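Local coordinates for phiAB6 tailspike (Unidentified phage, PDB 5JS4), which fragments the exopolysaccharide of Acinetobacter baumannii as the trimeric beta-helical tailspike of a bacteriophage, at residues A329-G334 with F354-G359; K452-A457 with E479-N484; V566-I571 with L581-Y586; G626-K631 with E640-N645. All coordinates share one frame; numbering follows the deposited sequence.

Contact 1 of 4, residues A329-G334 with F354-G359; sequences AFINCG and FIEIDG
Phe-330 and Phe-354 fill the tight end of this contact, their side chains running side by side in the same direction. Their ring planes stand at 78°, and CD2 of Phe-330 comes to 3.5 Å from CE1 of Phe-354. Farther along the same buried face, Ile-355 stretches CG1 and CD1 across the neighbouring coil: CG1 lies 3.7 Å from CB of Phe-330, and CD1 lies 3.6 Å from SG of Cys-333. CG1 of Ile-355 is anti to the backbone N (chi1 -166°), a torsion that lays this longer branch against both residues. The backbones are joined by Phe-330 N to Phe-354 O (2.8 Å), Glu-356 N to Phe-330 O and Cys-333 N to Glu-356 O. The other face is looser and wetter. Glu-356 runs alongside Ile-331, with OE1 3.8 Å from the methyl CG2, while a water joins that OE1 to the amide N of Asn-332, where the chain turns a corner. OE2 of Glu-356 is held by Thr-328, and Asn-332 ND2 by Asp-291. Apolar side chains directed inward from successive parallel coils, with polar ones on the outer surface, are the hallmark of the right-handed parallel beta-helix of the pectate lyase-like family.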
# COMPACT_ATOMS: atom_id res chain seq x y z
N ALA A 329 6.17 6.54 34.82
CA ALA A 329 6.06 5.44 35.77
C ALA A 329 7.16 4.39 35.59
O ALA A 329 7.72 3.89 36.56
CB ALA A 329 4.69 4.78 35.68
N PHE A 330 7.44 4.06 34.33
CA PHE A 330 8.50 3.12 33.98
C PHE A 330 9.57 3.83 33.15
O PHE A 330 9.25 4.45 32.14
CB PHE A 330 7.94 1.96 33.16
CG PHE A 330 7.20 0.94 33.97
CD1 PHE A 330 7.87 -0.08 34.62
CD2 PHE A 330 5.81 0.98 34.05
CE1 PHE A 330 7.19 -1.03 35.35
CE2 PHE A 330 5.13 0.03 34.79
CZ PHE A 330 5.82 -0.97 35.44
N ILE A 331 10.83 3.72 33.57
CA ILE A 331 11.94 4.26 32.79
C ILE A 331 12.88 3.15 32.34
O ILE A 331 12.86 2.04 32.88
CB ILE A 331 12.71 5.36 33.55
CG1 ILE A 331 13.31 4.82 34.86
CG2 ILE A 331 11.79 6.54 33.83
CD1 ILE A 331 14.31 5.76 35.51
N ASN A 332 13.69 3.45 31.33
CA ASN A 332 14.72 2.54 30.81
C ASN A 332 14.17 1.20 30.34
O ASN A 332 14.77 0.14 30.57
CB ASN A 332 15.83 2.33 31.84
CG ASN A 332 16.58 3.62 32.15
OD1 ASN A 332 16.88 4.40 31.26
ND2 ASN A 332 16.89 3.83 33.43
N CYS A 333 13.03 1.24 29.66
CA CYS A 333 12.45 0.04 29.10
C CYS A 333 13.35 -0.52 28.02
O CYS A 333 13.98 0.22 27.28
CB CYS A 333 11.07 0.34 28.51
SG CYS A 333 10.17 -1.12 27.95
N GLY A 334 13.41 -1.85 27.95
CA GLY A 334 14.11 -2.54 26.87
C GLY A 334 13.33 -2.49 25.57
O GLY A 334 12.37 -1.73 25.45
N PHE A 354 3.39 6.95 31.17
CA PHE A 354 3.50 5.51 31.45
C PHE A 354 4.92 4.95 31.33
O PHE A 354 5.46 4.46 32.32
CB PHE A 354 2.54 4.67 30.61
CG PHE A 354 2.69 3.19 30.83
CD1 PHE A 354 2.66 2.66 32.12
CD2 PHE A 354 2.89 2.31 29.77
CE1 PHE A 354 2.81 1.31 32.35
CE2 PHE A 354 3.04 0.95 29.99
CZ PHE A 354 3.01 0.45 31.28
N ILE A 355 5.52 5.02 30.15
CA ILE A 355 6.78 4.31 29.92
C ILE A 355 7.73 5.03 28.96
O ILE A 355 7.30 5.62 27.96
CB ILE A 355 6.48 2.87 29.43
CG1 ILE A 355 7.73 1.99 29.50
CG2 ILE A 355 5.86 2.88 28.03
CD1 ILE A 355 7.41 0.51 29.64
N GLU A 356 9.02 5.00 29.30
CA GLU A 356 10.07 5.54 28.46
C GLU A 356 10.83 4.40 27.80
O GLU A 356 11.30 3.49 28.49
CB GLU A 356 11.03 6.42 29.27
CG GLU A 356 10.37 7.69 29.76
CD GLU A 356 11.29 8.59 30.57
OE1 GLU A 356 12.52 8.38 30.54
OE2 GLU A 356 10.76 9.51 31.22
N ILE A 357 10.94 4.46 26.48
CA ILE A 357 11.61 3.43 25.69
C ILE A 357 12.48 4.10 24.64
O ILE A 357 12.09 5.10 24.05
CB ILE A 357 10.57 2.47 25.05
CG1 ILE A 357 11.29 1.33 24.32
CG2 ILE A 357 9.62 3.22 24.13
CD1 ILE A 357 10.37 0.22 23.85
N ASP A 358 13.68 3.57 24.41
CA ASP A 358 14.58 4.17 23.43
C ASP A 358 14.07 3.96 22.01
O ASP A 358 13.47 2.93 21.69
CB ASP A 358 16.00 3.62 23.57
CG ASP A 358 17.02 4.46 22.83
OD1 ASP A 358 17.33 5.58 23.29
OD2 ASP A 358 17.49 4.01 21.77
N GLY A 359 14.33 4.94 21.15
CA GLY A 359 13.85 4.89 19.77
C GLY A 359 14.56 3.90 18.86
O GLY A 359 14.01 3.53 17.82
O HOH W 1 14.19 6.08 30.26
O HOH W 2 14.98 0.46 24.76

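Contact 2 of 4, residues K452-A457 with E479-N484; sequences KARTVA and EVTGAN
This is a short parallel strand pairing between successive coils of the beta-helix, where Lys-452 and Ala-453 meet Glu-479 and Val-480 at strand 478-480, the outermost strand of this parallel sheet within the chain. Ala-453 is gripped through both backbone polar atoms, its N giving a hydrogen bond to Glu-479 O (2.9 Å) and its O receiving one from Thr-481 N. Beyond the strands the chains stay linked as they turn: Gly-482 N reaches a lone pair of Arg-454 O, in the carbonyl plane, through a more bent bond (142° at the hydrogen). Lys-452 and Glu-479 face one side and Ala-453 and Val-480 the other, the alternation usual in a parallel beta-helix. On the inner side the two valines touch methyl to methyl, CG2 of Val-480 lying 3.6 Å from CG2 of Val-456, while CG1 of Val-480 packs at 3.4 Å from Arg-454 O. On the outer side the extended side chains of Lys-452 and Glu-479 cross at a slant. Glu-479 OE1 meets the methylene CE of Lys-452 at 3.6 Å; the charged NZ is 4.0 Å from OE1, beyond a salt bridge, and one water spans the two atoms. Glu-479 OE2 is bound instead by Lys-475 and His-426. The methyl CG2 of Thr-481 abuts Lys-452 CE, 3.8 Å away.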
# COMPACT_ATOMS: atom_id res chain seq x y z
N LYS A 452 1.12 15.08 14.86
CA LYS A 452 1.78 16.38 14.74
C LYS A 452 3.29 16.18 14.68
O LYS A 452 3.84 15.39 15.44
CB LYS A 452 1.40 17.28 15.91
CG LYS A 452 1.95 18.70 15.82
CD LYS A 452 1.56 19.52 17.04
CE LYS A 452 2.12 20.93 16.95
NZ LYS A 452 1.69 21.76 18.11
N ALA A 453 3.94 16.90 13.77
CA ALA A 453 5.39 16.86 13.63
C ALA A 453 5.89 18.17 13.03
O ALA A 453 5.13 18.91 12.41
CB ALA A 453 5.79 15.69 12.74
N ARG A 454 7.18 18.45 13.23
CA ARG A 454 7.81 19.61 12.59
C ARG A 454 8.06 19.35 11.11
O ARG A 454 7.81 20.21 10.27
CB ARG A 454 9.13 19.95 13.28
CG ARG A 454 9.74 21.26 12.81
CD ARG A 454 10.95 21.63 13.64
NE ARG A 454 12.07 20.72 13.41
CZ ARG A 454 13.24 20.78 14.05
NH1 ARG A 454 13.45 21.70 14.99
NH2 ARG A 454 14.19 19.90 13.76
N THR A 455 8.57 18.15 10.81
CA THR A 455 8.90 17.74 9.45
C THR A 455 8.42 16.31 9.25
O THR A 455 8.62 15.46 10.12
CB THR A 455 10.42 17.76 9.20
OG1 THR A 455 10.91 19.10 9.36
CG2 THR A 455 10.78 17.26 7.80
N VAL A 456 7.77 16.07 8.11
CA VAL A 456 7.36 14.74 7.70
C VAL A 456 7.87 14.53 6.28
O VAL A 456 7.36 15.14 5.33
CB VAL A 456 5.83 14.57 7.78
CG1 VAL A 456 5.40 13.21 7.24
CG2 VAL A 456 5.36 14.73 9.21
N ALA A 457 8.90 13.70 6.15
CA ALA A 457 9.61 13.51 4.89
C ALA A 457 9.63 12.04 4.50
O ALA A 457 9.99 11.19 5.29
CB ALA A 457 11.04 14.03 5.02
N GLU A 479 -0.64 17.09 10.93
CA GLU A 479 -0.31 18.48 11.20
C GLU A 479 1.21 18.62 11.15
O GLU A 479 1.91 18.14 12.04
CB GLU A 479 -0.86 18.82 12.59
CG GLU A 479 -0.59 20.21 13.12
CD GLU A 479 -1.24 20.43 14.49
OE1 GLU A 479 -0.97 21.48 15.10
OE2 GLU A 479 -2.01 19.56 14.95
N VAL A 480 1.72 19.24 10.09
CA VAL A 480 3.16 19.44 9.92
C VAL A 480 3.44 20.94 10.01
O VAL A 480 2.92 21.72 9.21
CB VAL A 480 3.67 18.87 8.58
CG1 VAL A 480 5.19 18.93 8.51
CG2 VAL A 480 3.18 17.44 8.39
N THR A 481 4.25 21.34 10.99
CA THR A 481 4.37 22.75 11.35
C THR A 481 5.45 23.52 10.57
O THR A 481 5.35 24.74 10.41
CB THR A 481 4.64 22.93 12.86
OG1 THR A 481 5.92 22.39 13.19
CG2 THR A 481 3.56 22.24 13.68
N GLY A 482 6.48 22.82 10.10
CA GLY A 482 7.59 23.47 9.39
C GLY A 482 7.22 23.91 7.98
O GLY A 482 6.49 23.21 7.28
N ALA A 483 7.74 25.07 7.57
CA ALA A 483 7.49 25.58 6.22
C ALA A 483 8.14 24.68 5.18
O ALA A 483 9.33 24.38 5.28
CB ALA A 483 8.02 27.01 6.10
N ASN A 484 7.36 24.24 4.19
CA ASN A 484 7.82 23.29 3.17
C ASN A 484 8.48 22.04 3.78
O ASN A 484 9.37 21.44 3.17
CB ASN A 484 8.76 23.97 2.17
CG ASN A 484 8.02 24.78 1.12
OD1 ASN A 484 6.82 24.60 0.90
ND2 ASN A 484 8.75 25.68 0.46
O HOH W 3 -1.44 21.76 18.03

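Contact 3 of 4, residues V566-I571 with L581-Y586; sequences VKRRVI and LASDTY
Asp-584 and Lys-567 meet through both backbone and side chain near one end of a two-stranded antiparallel hairpin, 566-573 with 579-586. From Asp-584 CB, 3.9 Å from Lys-567 O, the side chain turns back toward the partner strand because CG sits between the backbone N and the carbonyl carbon (chi1 85°). CG then lies 3.8 Å from Lys-567 N. At the tip, OD1 accepts the Lys-567 N-H at 2.8 Å through a nearly straight bond (169°), although the donor stands 47° out of the carboxylate plane. OD2 passes 3.9 Å from Lys-567 CB and forms salt bridges with Arg-591 and with Arg-569 of the third subunit. The backbone N of Asp-584 returns a bond to Lys-567 O, and Arg-569 and Ala-582 exchange two more as a hydrogen-bonded pair. The side chains of Arg-568, Ser-583, Val-570 and Leu-581 share one face. There Ser-583 OG sits 3.6 Å from CG of Arg-568, and CD1 of Leu-581 packs against CB of Val-570, while CD2 of Leu-581 lies over a face of the Arg-568 guanidinium, toward the rim. On the other face Ile-571 CD1 meets Ala-582 CB at 3.6 Å. Arg-568 NH2 forms a salt bridge with Asp-553 of the second subunit, and strand 566-573 pairs in parallel with a strand of that subunit. The Asp-584 carboxylate, with two arginines and a backbone N-H around it, is therefore probably stabilised as an anion; its two oxygens join the hairpin partner on one side and the trimer interface on the other.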
# COMPACT_ATOMS: atom_id res chain seq x y z
N VAL A 566 4.54 11.86 -30.88
CA VAL A 566 3.37 11.58 -31.70
C VAL A 566 2.26 11.13 -30.77
O VAL A 566 2.47 10.25 -29.93
CB VAL A 566 3.66 10.48 -32.74
CG1 VAL A 566 2.38 10.05 -33.44
CG2 VAL A 566 4.69 10.97 -33.75
N LYS A 567 1.10 11.76 -30.89
CA LYS A 567 -0.07 11.32 -30.15
C LYS A 567 -0.95 10.51 -31.08
O LYS A 567 -1.15 10.87 -32.24
CB LYS A 567 -0.81 12.52 -29.57
CG LYS A 567 -0.01 13.23 -28.50
CD LYS A 567 -0.84 14.23 -27.72
CE LYS A 567 -1.81 13.55 -26.77
NZ LYS A 567 -2.54 14.54 -25.94
N ARG A 568 -1.44 9.38 -30.57
CA ARG A 568 -2.35 8.53 -31.32
C ARG A 568 -3.70 8.56 -30.63
O ARG A 568 -3.78 8.53 -29.40
CB ARG A 568 -1.82 7.10 -31.41
CG ARG A 568 -0.43 7.00 -32.01
CD ARG A 568 -0.16 5.60 -32.54
NE ARG A 568 -0.33 4.59 -31.50
CZ ARG A 568 -0.46 3.28 -31.73
NH1 ARG A 568 -0.44 2.80 -32.97
NH2 ARG A 568 -0.61 2.45 -30.71
N ARG A 569 -4.76 8.62 -31.42
CA ARG A 569 -6.10 8.77 -30.89
C ARG A 569 -7.07 7.95 -31.72
O ARG A 569 -7.03 7.99 -32.95
CB ARG A 569 -6.50 10.24 -30.90
CG ARG A 569 -7.91 10.52 -30.39
CD ARG A 569 -8.05 11.98 -30.02
NE ARG A 569 -9.45 12.41 -30.06
CZ ARG A 569 -9.86 13.65 -29.78
NH1 ARG A 569 -8.99 14.58 -29.42
NH2 ARG A 569 -11.15 13.94 -29.86
N VAL A 570 -7.94 7.20 -31.04
CA VAL A 570 -8.96 6.42 -31.75
C VAL A 570 -9.94 7.37 -32.44
O VAL A 570 -10.45 8.31 -31.83
CB VAL A 570 -9.71 5.44 -30.81
CG1 VAL A 570 -10.50 6.16 -29.73
CG2 VAL A 570 -10.61 4.51 -31.62
N ILE A 571 -10.16 7.14 -33.74
CA ILE A 571 -11.08 7.98 -34.52
C ILE A 571 -12.13 7.18 -35.29
O ILE A 571 -13.01 7.77 -35.91
CB ILE A 571 -10.32 8.91 -35.49
CG1 ILE A 571 -9.53 8.11 -36.54
CG2 ILE A 571 -9.41 9.85 -34.72
CD1 ILE A 571 -9.08 8.94 -37.71
N LEU A 581 -6.37 3.87 -34.59
CA LEU A 581 -5.75 4.98 -33.88
C LEU A 581 -4.95 5.81 -34.88
O LEU A 581 -4.03 5.30 -35.52
CB LEU A 581 -4.84 4.47 -32.75
CG LEU A 581 -5.54 4.18 -31.41
CD1 LEU A 581 -6.61 3.11 -31.53
CD2 LEU A 581 -4.52 3.81 -30.34
N ALA A 582 -5.33 7.07 -35.03
CA ALA A 582 -4.68 7.99 -35.95
C ALA A 582 -3.56 8.74 -35.24
O ALA A 582 -3.66 9.00 -34.04
CB ALA A 582 -5.69 8.98 -36.50
N SER A 583 -2.53 9.10 -35.99
CA SER A 583 -1.34 9.76 -35.44
C SER A 583 -1.31 11.23 -35.81
O SER A 583 -1.60 11.59 -36.95
CB SER A 583 -0.08 9.08 -35.97
OG SER A 583 0.04 7.77 -35.45
N ASP A 584 -0.94 12.08 -34.86
CA ASP A 584 -0.76 13.49 -35.14
C ASP A 584 0.71 13.82 -35.44
O ASP A 584 1.58 12.94 -35.43
CB ASP A 584 -1.37 14.37 -34.02
CG ASP A 584 -0.45 14.61 -32.83
OD1 ASP A 584 0.57 13.91 -32.66
OD2 ASP A 584 -0.76 15.53 -32.05
N THR A 585 0.94 15.09 -35.76
CA THR A 585 2.27 15.62 -36.02
C THR A 585 2.36 16.98 -35.34
O THR A 585 1.47 17.82 -35.49
CB THR A 585 2.52 15.81 -37.53
OG1 THR A 585 2.34 14.56 -38.21
CG2 THR A 585 3.93 16.33 -37.80
N TYR A 586 3.43 17.19 -34.57
CA TYR A 586 3.69 18.49 -33.97
C TYR A 586 5.20 18.63 -33.87
O TYR A 586 5.82 18.23 -32.89
CB TYR A 586 3.01 18.60 -32.61
CG TYR A 586 2.96 19.99 -31.97
CD1 TYR A 586 3.66 21.09 -32.49
CD2 TYR A 586 2.23 20.18 -30.81
CE1 TYR A 586 3.61 22.33 -31.87
CE2 TYR A 586 2.18 21.42 -30.18
CZ TYR A 586 2.87 22.49 -30.71
OH TYR A 586 2.80 23.71 -30.07

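Contact 4 of 4, residues G626-K631 with E640-N645; sequences GWKIVK and ERVSGN
Trp-627 and Asn-645 are brought together by different first torsions: CG of Trp-627 is anti to its carbonyl carbon (chi1 -79°), and CG of Asn-645 is anti to its backbone N (chi1 177°). The amide thereby stands almost upright on the indole, the planes 86° apart, with ND2 3.5 Å above the centre of one ring face. That same ND2 donates to Gly-626 O at 2.9 Å, coming from above the carbonyl plane, and Val-642 N reaches this oxygen from the opposite face through a straighter bond. Two donors thus grip one carbonyl, pinning the start of strand 627-633 to the type II turn from Val-642 to Asn-645. Arg-641 runs alongside the indole, its CG 3.5 Å from Trp-627 NE1. Next along the strands, Lys-628 and Glu-640 form a hydrogen-bonded antiparallel pair, with Glu-640 N to Lys-628 O at 2.9 Å. On their face Glu-640 crosses Val-630 at about a right angle, its CD 3.6 Å from CG2. Lys-628 lies beside Glu-640, with its CE 3.5 Å from OE2, but the opposite charges remain beyond salt-bridge range; OE1 of Glu-640 is paired with Arg-638. CG1 of Val-642 packs on the methylene CG of Lys-628, 3.7 Å away. The contact lies at the open end of the hairpin of strands 627-633 and 636-641, away from its connecting turn: Trp-627 packs on Leu-612 of strand 602-615 and edge-to-face with Phe-715 of strand 708-715, its NE1 bonds Ala-692 in strand 690-699, and the turn abuts the third subunit at Asn-602 and Ser-600.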
# COMPACT_ATOMS: atom_id res chain seq x y z
N GLY A 626 10.37 32.48 -38.30
CA GLY A 626 11.50 32.82 -39.16
C GLY A 626 11.15 33.30 -40.56
O GLY A 626 12.05 33.55 -41.36
N TRP A 627 9.86 33.42 -40.85
CA TRP A 627 9.38 34.03 -42.10
C TRP A 627 8.72 35.37 -41.83
O TRP A 627 8.02 35.54 -40.83
CB TRP A 627 8.38 33.10 -42.82
CG TRP A 627 9.04 31.99 -43.57
CD1 TRP A 627 9.44 32.02 -44.87
CD2 TRP A 627 9.38 30.70 -43.07
NE1 TRP A 627 10.01 30.82 -45.22
CE2 TRP A 627 10.00 29.99 -44.13
CE3 TRP A 627 9.24 30.07 -41.83
CZ2 TRP A 627 10.46 28.68 -43.98
CZ3 TRP A 627 9.70 28.77 -41.68
CH2 TRP A 627 10.31 28.09 -42.76
N LYS A 628 8.95 36.32 -42.74
CA LYS A 628 8.25 37.61 -42.73
C LYS A 628 7.87 37.96 -44.16
O LYS A 628 8.37 37.36 -45.11
CB LYS A 628 9.13 38.72 -42.14
CG LYS A 628 10.38 39.05 -42.94
CD LYS A 628 11.09 40.25 -42.35
CE LYS A 628 12.35 40.58 -43.13
NZ LYS A 628 13.01 41.80 -42.58
N ILE A 629 6.98 38.94 -44.31
CA ILE A 629 6.57 39.40 -45.63
C ILE A 629 7.10 40.80 -45.84
O ILE A 629 6.87 41.68 -45.02
CB ILE A 629 5.04 39.40 -45.81
CG1 ILE A 629 4.46 38.04 -45.42
CG2 ILE A 629 4.69 39.77 -47.25
CD1 ILE A 629 2.95 37.93 -45.55
N VAL A 630 7.81 41.00 -46.95
CA VAL A 630 8.33 42.31 -47.31
C VAL A 630 7.95 42.66 -48.74
O VAL A 630 7.79 41.78 -49.59
CB VAL A 630 9.87 42.38 -47.16
CG1 VAL A 630 10.28 42.14 -45.72
CG2 VAL A 630 10.56 41.40 -48.09
N LYS A 631 7.81 43.95 -48.99
CA LYS A 631 7.56 44.45 -50.33
C LYS A 631 8.88 44.48 -51.10
O LYS A 631 9.86 45.08 -50.65
CB LYS A 631 6.94 45.84 -50.28
CG LYS A 631 6.63 46.42 -51.65
CD LYS A 631 6.03 47.81 -51.54
CE LYS A 631 5.90 48.47 -52.89
NZ LYS A 631 5.36 49.85 -52.77
N GLU A 640 9.57 35.54 -47.01
CA GLU A 640 10.99 35.19 -47.04
C GLU A 640 11.54 34.82 -45.67
O GLU A 640 11.01 35.24 -44.64
CB GLU A 640 11.81 36.35 -47.60
CG GLU A 640 11.71 37.63 -46.78
CD GLU A 640 12.70 38.70 -47.21
OE1 GLU A 640 13.10 38.71 -48.39
OE2 GLU A 640 13.07 39.52 -46.35
N ARG A 641 12.64 34.08 -45.69
CA ARG A 641 13.35 33.70 -44.49
C ARG A 641 14.20 34.86 -44.00
O ARG A 641 14.89 35.51 -44.78
CB ARG A 641 14.26 32.50 -44.75
CG ARG A 641 13.51 31.29 -45.26
CD ARG A 641 14.37 30.04 -45.28
NE ARG A 641 15.50 30.15 -46.20
CZ ARG A 641 16.37 29.17 -46.44
NH1 ARG A 641 16.27 28.00 -45.81
NH2 ARG A 641 17.36 29.37 -47.30
N VAL A 642 14.16 35.10 -42.69
CA VAL A 642 15.06 36.08 -42.08
C VAL A 642 16.41 35.43 -41.79
O VAL A 642 16.55 34.20 -41.83
CB VAL A 642 14.46 36.69 -40.81
CG1 VAL A 642 13.09 37.29 -41.10
CG2 VAL A 642 14.37 35.67 -39.69
N SER A 643 17.40 36.26 -41.50
CA SER A 643 18.75 35.79 -41.22
C SER A 643 18.74 34.74 -40.11
O SER A 643 18.14 34.96 -39.06
CB SER A 643 19.66 36.95 -40.83
OG SER A 643 20.98 36.50 -40.58
N GLY A 644 19.38 33.61 -40.36
CA GLY A 644 19.47 32.54 -39.37
C GLY A 644 18.42 31.46 -39.54
O GLY A 644 18.57 30.36 -39.00
N ASN A 645 17.35 31.75 -40.26
CA ASN A 645 16.35 30.73 -40.55
C ASN A 645 16.82 29.86 -41.71
O ASN A 645 16.74 30.27 -42.87
CB ASN A 645 15.00 31.36 -40.89
CG ASN A 645 13.96 30.31 -41.26
OD1 ASN A 645 14.18 29.12 -41.06
ND2 ASN A 645 12.84 30.76 -41.80

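The four contacts follow one another along an elongated chain. Contacts 1 and 2 lie in the same parallel sheet of the beta-helix, with centres about 26 Å apart and nearest atoms about 15 Å apart. The antiparallel hairpins of contacts 3 and 4 belong to the C-terminal part; their centres are about 31 Å apart, and both touch the third subunit. Contact 3 lies about 45 Å from contact 2, centre to centre, and contacts 1 and 4 are separated by about 80 Å between centres. Malonic acid occupies three pockets: Ile-370, in the first, ends strand 362-370, which packs on contact 1; Tyr-487, in the second, touches Ala-457 of contact 2; Tyr-580, in the third, adjoins Leu-581 of contact 3.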